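Local coordinates for protein WipB (Legionella pneumophila, PDB 5NNY) that acts as a translocated Ser/Thr phosphatase that targets the host lysosomal nutrient-sensing machinery, the present chain being its phosphatase domain, at residues G219-F224 with T277-V281; M264-Y269 with A282-R288. One frame throughout, in Å; residues are numbered along the deposited sequence.

Contact 1: G219-F224 with T277-V281; sequences GLARKF and TDEVV
Residues 219-224 are the C-terminal part of helix 214-224, with K223 N to G219 O at 2.8 Å and F224 N to L220 O at 2.9 Å. In the calcineurin-like phosphoesterase domain, on the flank of its mixed sheet, they pack against a 3-10 turn, 277-279, that runs through the N-cap residue E279 into the first residues of helix 280-286. Two CA pairs set the register, G219 with V280 at 6.0 Å and K223 with D278 at 6.7 Å, so that 219-224 and 277-281 run in opposite senses past each other. Glycine at 219 permits the close approach, since a CB there would fall 2.7 Å from V280 CG2. V280 (chi1 p) points at the helix and fills the space by the glycine: its CG1 lies 3.6 Å from G219 O and 3.6 Å from K223 CB, its CG2 3.7 Å from L220 N. L220 (m, t) reaches in with CD2, 4.0 Å from both V280 CG1 and V281 CG2, and F224 CE2 follows more loosely at 4.4 Å from V281 CG2. L220 and F224 also touch I192 of strand 190-198 and I243 of helix 233-253, which ties this apolar patch to the sheet. Towards solvent, R222 CD packs on T277 CG2 at 3.5 Å. D278 OD1 bonds to S276 OG, while the K223 chain, t at chi1 and p at chi2, extends alongside the turn to bring NZ 2.9 Å from D278 O in a hydrogen bond.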
# COMPACT_ATOMS: atom_id res chain seq x y z
N GLY A 219 -0.24 13.28 -17.53
CA GLY A 219 -1.61 13.44 -17.09
C GLY A 219 -1.72 13.76 -15.61
O GLY A 219 -2.56 14.56 -15.20
N LEU A 220 -0.86 13.14 -14.79
CA LEU A 220 -0.86 13.41 -13.36
C LEU A 220 -0.44 14.84 -13.07
O LEU A 220 -1.06 15.52 -12.24
CB LEU A 220 0.06 12.42 -12.63
CG LEU A 220 -0.40 10.95 -12.60
CD1 LEU A 220 0.73 9.99 -12.26
CD2 LEU A 220 -1.54 10.78 -11.57
N ALA A 221 0.61 15.32 -13.73
CA ALA A 221 1.00 16.71 -13.53
C ALA A 221 -0.16 17.65 -13.86
O ALA A 221 -0.42 18.61 -13.12
CB ALA A 221 2.22 17.04 -14.39
N ARG A 222 -0.89 17.37 -14.94
CA ARG A 222 -2.06 18.17 -15.29
C ARG A 222 -3.15 18.07 -14.23
O ARG A 222 -3.74 19.08 -13.83
CB ARG A 222 -2.61 17.74 -16.65
CG ARG A 222 -3.89 18.45 -17.04
CD ARG A 222 -4.38 18.10 -18.44
NE ARG A 222 -3.79 18.96 -19.46
CZ ARG A 222 -3.08 18.51 -20.49
NH1 ARG A 222 -2.58 19.36 -21.38
NH2 ARG A 222 -2.88 17.20 -20.64
N LYS A 223 -3.44 16.85 -13.76
CA LYS A 223 -4.48 16.65 -12.75
C LYS A 223 -4.17 17.43 -11.47
O LYS A 223 -5.08 18.03 -10.88
CB LYS A 223 -4.62 15.16 -12.44
CG LYS A 223 -5.53 14.81 -11.26
CD LYS A 223 -6.94 14.63 -11.71
CE LYS A 223 -7.78 13.89 -10.67
NZ LYS A 223 -9.19 13.79 -11.14
N PHE A 224 -2.91 17.45 -11.04
CA PHE A 224 -2.50 18.13 -9.82
C PHE A 224 -2.05 19.57 -10.05
O PHE A 224 -1.65 20.23 -9.08
CB PHE A 224 -1.40 17.33 -9.14
CG PHE A 224 -1.90 16.07 -8.52
CD1 PHE A 224 -2.68 16.11 -7.38
CD2 PHE A 224 -1.61 14.84 -9.09
CE1 PHE A 224 -3.16 14.95 -6.80
CE2 PHE A 224 -2.10 13.67 -8.53
CZ PHE A 224 -2.87 13.72 -7.38
N THR A 277 -9.01 13.04 -18.85
CA THR A 277 -7.98 13.62 -17.98
C THR A 277 -8.29 13.38 -16.51
O THR A 277 -7.39 13.12 -15.70
CB THR A 277 -7.86 15.11 -18.27
OG1 THR A 277 -7.48 15.29 -19.64
CG2 THR A 277 -6.81 15.75 -17.39
N ASP A 278 -9.57 13.45 -16.14
CA ASP A 278 -9.96 13.29 -14.74
C ASP A 278 -9.77 11.86 -14.23
O ASP A 278 -9.82 11.63 -13.01
CB ASP A 278 -11.43 13.72 -14.54
CG ASP A 278 -12.42 12.90 -15.37
OD1 ASP A 278 -12.11 12.58 -16.54
OD2 ASP A 278 -13.51 12.59 -14.86
N GLU A 279 -9.53 10.91 -15.13
CA GLU A 279 -9.40 9.50 -14.79
C GLU A 279 -7.94 9.08 -14.60
O GLU A 279 -7.67 7.88 -14.44
CB GLU A 279 -10.03 8.64 -15.88
CG GLU A 279 -11.49 9.00 -16.19
CD GLU A 279 -12.10 8.16 -17.32
OE1 GLU A 279 -13.19 7.59 -17.10
OE2 GLU A 279 -11.49 8.07 -18.41
N VAL A 280 -7.01 10.03 -14.62
CA VAL A 280 -5.59 9.66 -14.75
C VAL A 280 -5.08 8.94 -13.50
O VAL A 280 -4.22 8.06 -13.58
CB VAL A 280 -4.73 10.89 -15.09
CG1 VAL A 280 -4.65 11.86 -13.91
CG2 VAL A 280 -3.34 10.45 -15.54
N VAL A 281 -5.64 9.26 -12.32
CA VAL A 281 -5.24 8.50 -11.13
C VAL A 281 -5.75 7.07 -11.24
O VAL A 281 -5.01 6.11 -11.00
CB VAL A 281 -5.74 9.20 -9.84
CG1 VAL A 281 -5.45 8.33 -8.62
CG2 VAL A 281 -5.05 10.55 -9.66

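Contact 2: M264-Y269 with A282-R288; sequences MMYRGY and AATVWGR
Two consecutive helices of the phosphatase domain, 262-270 and 280-286, pack at an acute angle with the same general direction: the axes of 264-269 and 282-286 approach to 9.7 Å and cross at -34°. CA atoms pair as M264 with A282 (6.3 Å) and G268 with W286 (5.8 Å). A Schellman motif ends the second helix, with G287 as its positive-phi C-prime residue and R288 N bonded to A283 O at 3.0 Å. R288 then folds back (chi1 and chi2 m), its NE (2.9 Å) and NH2 (3.1 Å) both donating to G268 O; R288 O in turn accepts from H216. The W286 indole donates weakly from NE1 to M265 SD at 3.4 Å, a Met-aromatic contact with sulfur at the ring edge. Helix 128-138 adjoins this pair, N128 touching W286 and I131 touching M265. One indole face covers G268, where a CB would clash: G268 CA sits 4.0 Å from the five-membered ring centroid, a CH-pi contact. One turn earlier, A282 CB meets M264 CB at 3.8 Å and M265 SD at 3.9 Å, while Y269 CB touches W286 CH2 at 3.7 Å.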
# COMPACT_ATOMS: atom_id res chain seq x y z
N MET A 264 -14.99 4.98 -12.47
CA MET A 264 -13.64 4.81 -13.01
C MET A 264 -13.01 3.51 -12.53
O MET A 264 -12.26 2.86 -13.26
CB MET A 264 -12.75 5.98 -12.61
CG MET A 264 -13.17 7.33 -13.12
SD MET A 264 -12.09 8.53 -12.34
CE MET A 264 -12.92 10.08 -12.64
N MET A 265 -13.30 3.12 -11.30
CA MET A 265 -12.66 1.93 -10.74
C MET A 265 -13.32 0.66 -11.27
O MET A 265 -12.64 -0.36 -11.48
CB MET A 265 -12.70 1.99 -9.20
CG MET A 265 -12.03 3.25 -8.66
SD MET A 265 -10.32 3.41 -9.25
CE MET A 265 -9.45 2.44 -8.02
N TYR A 266 -14.63 0.68 -11.50
CA TYR A 266 -15.26 -0.47 -12.13
C TYR A 266 -14.70 -0.68 -13.54
O TYR A 266 -14.36 -1.80 -13.94
CB TYR A 266 -16.77 -0.30 -12.21
CG TYR A 266 -17.51 -0.48 -10.90
CD1 TYR A 266 -17.67 -1.76 -10.35
CD2 TYR A 266 -18.08 0.60 -10.23
CE1 TYR A 266 -18.35 -1.94 -9.16
CE2 TYR A 266 -18.78 0.42 -9.02
CZ TYR A 266 -18.90 -0.85 -8.50
OH TYR A 266 -19.57 -1.06 -7.31
N ARG A 267 -14.61 0.40 -14.31
CA ARG A 267 -14.08 0.28 -15.66
C ARG A 267 -12.60 -0.05 -15.63
O ARG A 267 -12.09 -0.76 -16.49
CB ARG A 267 -14.34 1.56 -16.46
CG ARG A 267 -15.81 1.71 -16.88
CD ARG A 267 -16.05 3.00 -17.65
NE ARG A 267 -16.04 4.18 -16.80
CZ ARG A 267 -15.14 5.15 -16.84
NH1 ARG A 267 -15.25 6.19 -16.02
NH2 ARG A 267 -14.13 5.10 -17.70
N GLY A 268 -11.89 0.48 -14.62
CA GLY A 268 -10.50 0.09 -14.43
C GLY A 268 -10.37 -1.40 -14.19
O GLY A 268 -9.58 -2.08 -14.84
N TYR A 269 -11.15 -1.92 -13.26
CA TYR A 269 -11.11 -3.35 -13.01
C TYR A 269 -11.43 -4.13 -14.28
O TYR A 269 -10.78 -5.13 -14.58
CB TYR A 269 -12.09 -3.74 -11.89
CG TYR A 269 -12.36 -5.21 -11.89
CD1 TYR A 269 -11.38 -6.11 -11.50
CD2 TYR A 269 -13.60 -5.72 -12.33
CE1 TYR A 269 -11.61 -7.47 -11.53
CE2 TYR A 269 -13.83 -7.08 -12.37
CZ TYR A 269 -12.83 -7.95 -11.96
OH TYR A 269 -13.04 -9.30 -11.99
N ALA A 282 -7.01 6.89 -11.64
CA ALA A 282 -7.50 5.53 -11.87
C ALA A 282 -6.67 4.82 -12.93
O ALA A 282 -6.27 3.66 -12.76
CB ALA A 282 -8.99 5.57 -12.27
N ALA A 283 -6.36 5.51 -14.03
CA ALA A 283 -5.55 4.92 -15.09
C ALA A 283 -4.18 4.50 -14.57
O ALA A 283 -3.66 3.44 -14.94
CB ALA A 283 -5.42 5.91 -16.24
N THR A 284 -3.60 5.28 -13.66
CA THR A 284 -2.27 4.95 -13.15
C THR A 284 -2.32 3.74 -12.21
O THR A 284 -1.52 2.81 -12.34
CB THR A 284 -1.67 6.17 -12.44
OG1 THR A 284 -1.48 7.22 -13.40
CG2 THR A 284 -0.32 5.84 -11.81
N VAL A 285 -3.24 3.72 -11.25
CA VAL A 285 -3.25 2.61 -10.30
C VAL A 285 -3.69 1.31 -10.99
O VAL A 285 -3.29 0.22 -10.56
CB VAL A 285 -4.12 2.91 -9.06
CG1 VAL A 285 -3.53 4.08 -8.27
CG2 VAL A 285 -5.58 3.15 -9.43
N TRP A 286 -4.53 1.40 -12.03
CA TRP A 286 -4.93 0.17 -12.72
C TRP A 286 -4.03 -0.17 -13.91
O TRP A 286 -4.13 -1.28 -14.45
CB TRP A 286 -6.40 0.26 -13.20
CG TRP A 286 -7.43 0.09 -12.06
CD1 TRP A 286 -8.12 1.07 -11.42
CD2 TRP A 286 -7.83 -1.15 -11.45
NE1 TRP A 286 -8.94 0.52 -10.44
CE2 TRP A 286 -8.77 -0.84 -10.44
CE3 TRP A 286 -7.49 -2.49 -11.66
CZ2 TRP A 286 -9.38 -1.81 -9.66
CZ3 TRP A 286 -8.07 -3.45 -10.87
CH2 TRP A 286 -9.01 -3.11 -9.89
N GLY A 287 -3.14 0.73 -14.31
CA GLY A 287 -2.24 0.43 -15.42
C GLY A 287 -2.96 0.38 -16.76
O GLY A 287 -2.58 -0.42 -17.63
N ARG A 288 -3.98 1.22 -16.94
CA ARG A 288 -4.81 1.21 -18.14
C ARG A 288 -4.42 2.32 -19.11
O ARG A 288 -3.74 3.28 -18.74
CB ARG A 288 -6.29 1.37 -17.78
CG ARG A 288 -6.80 0.37 -16.77
CD ARG A 288 -6.52 -1.06 -17.25
NE ARG A 288 -7.11 -2.02 -16.33
CZ ARG A 288 -6.73 -3.29 -16.22
NH1 ARG A 288 -5.76 -3.76 -16.99
NH2 ARG A 288 -7.34 -4.09 -15.35

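In the fold
Contacts 1 and 2 lie with centres about 13 Å apart, on the same side of the chain's centre, and share helix 280-286, whose residues V280, V281, A283 and T284 touch helix 214-224, while A282, V285 and W286 pack on helix 262-270. Along the chain the order is 219-224, 264-269, 277-281, 282-288, so the two contacts interleave, helix 233-253 intervening between the first two segments. They touch directly: E279 OE1 forms a 2.7 Å salt bridge with R267 NH1, and L220 CD1 packs 3.7 Å from T284 OG1. Helix 280-286 thus sits between helices 214-224 and 262-270 and packs against both before the chain enters edge strand 301-306.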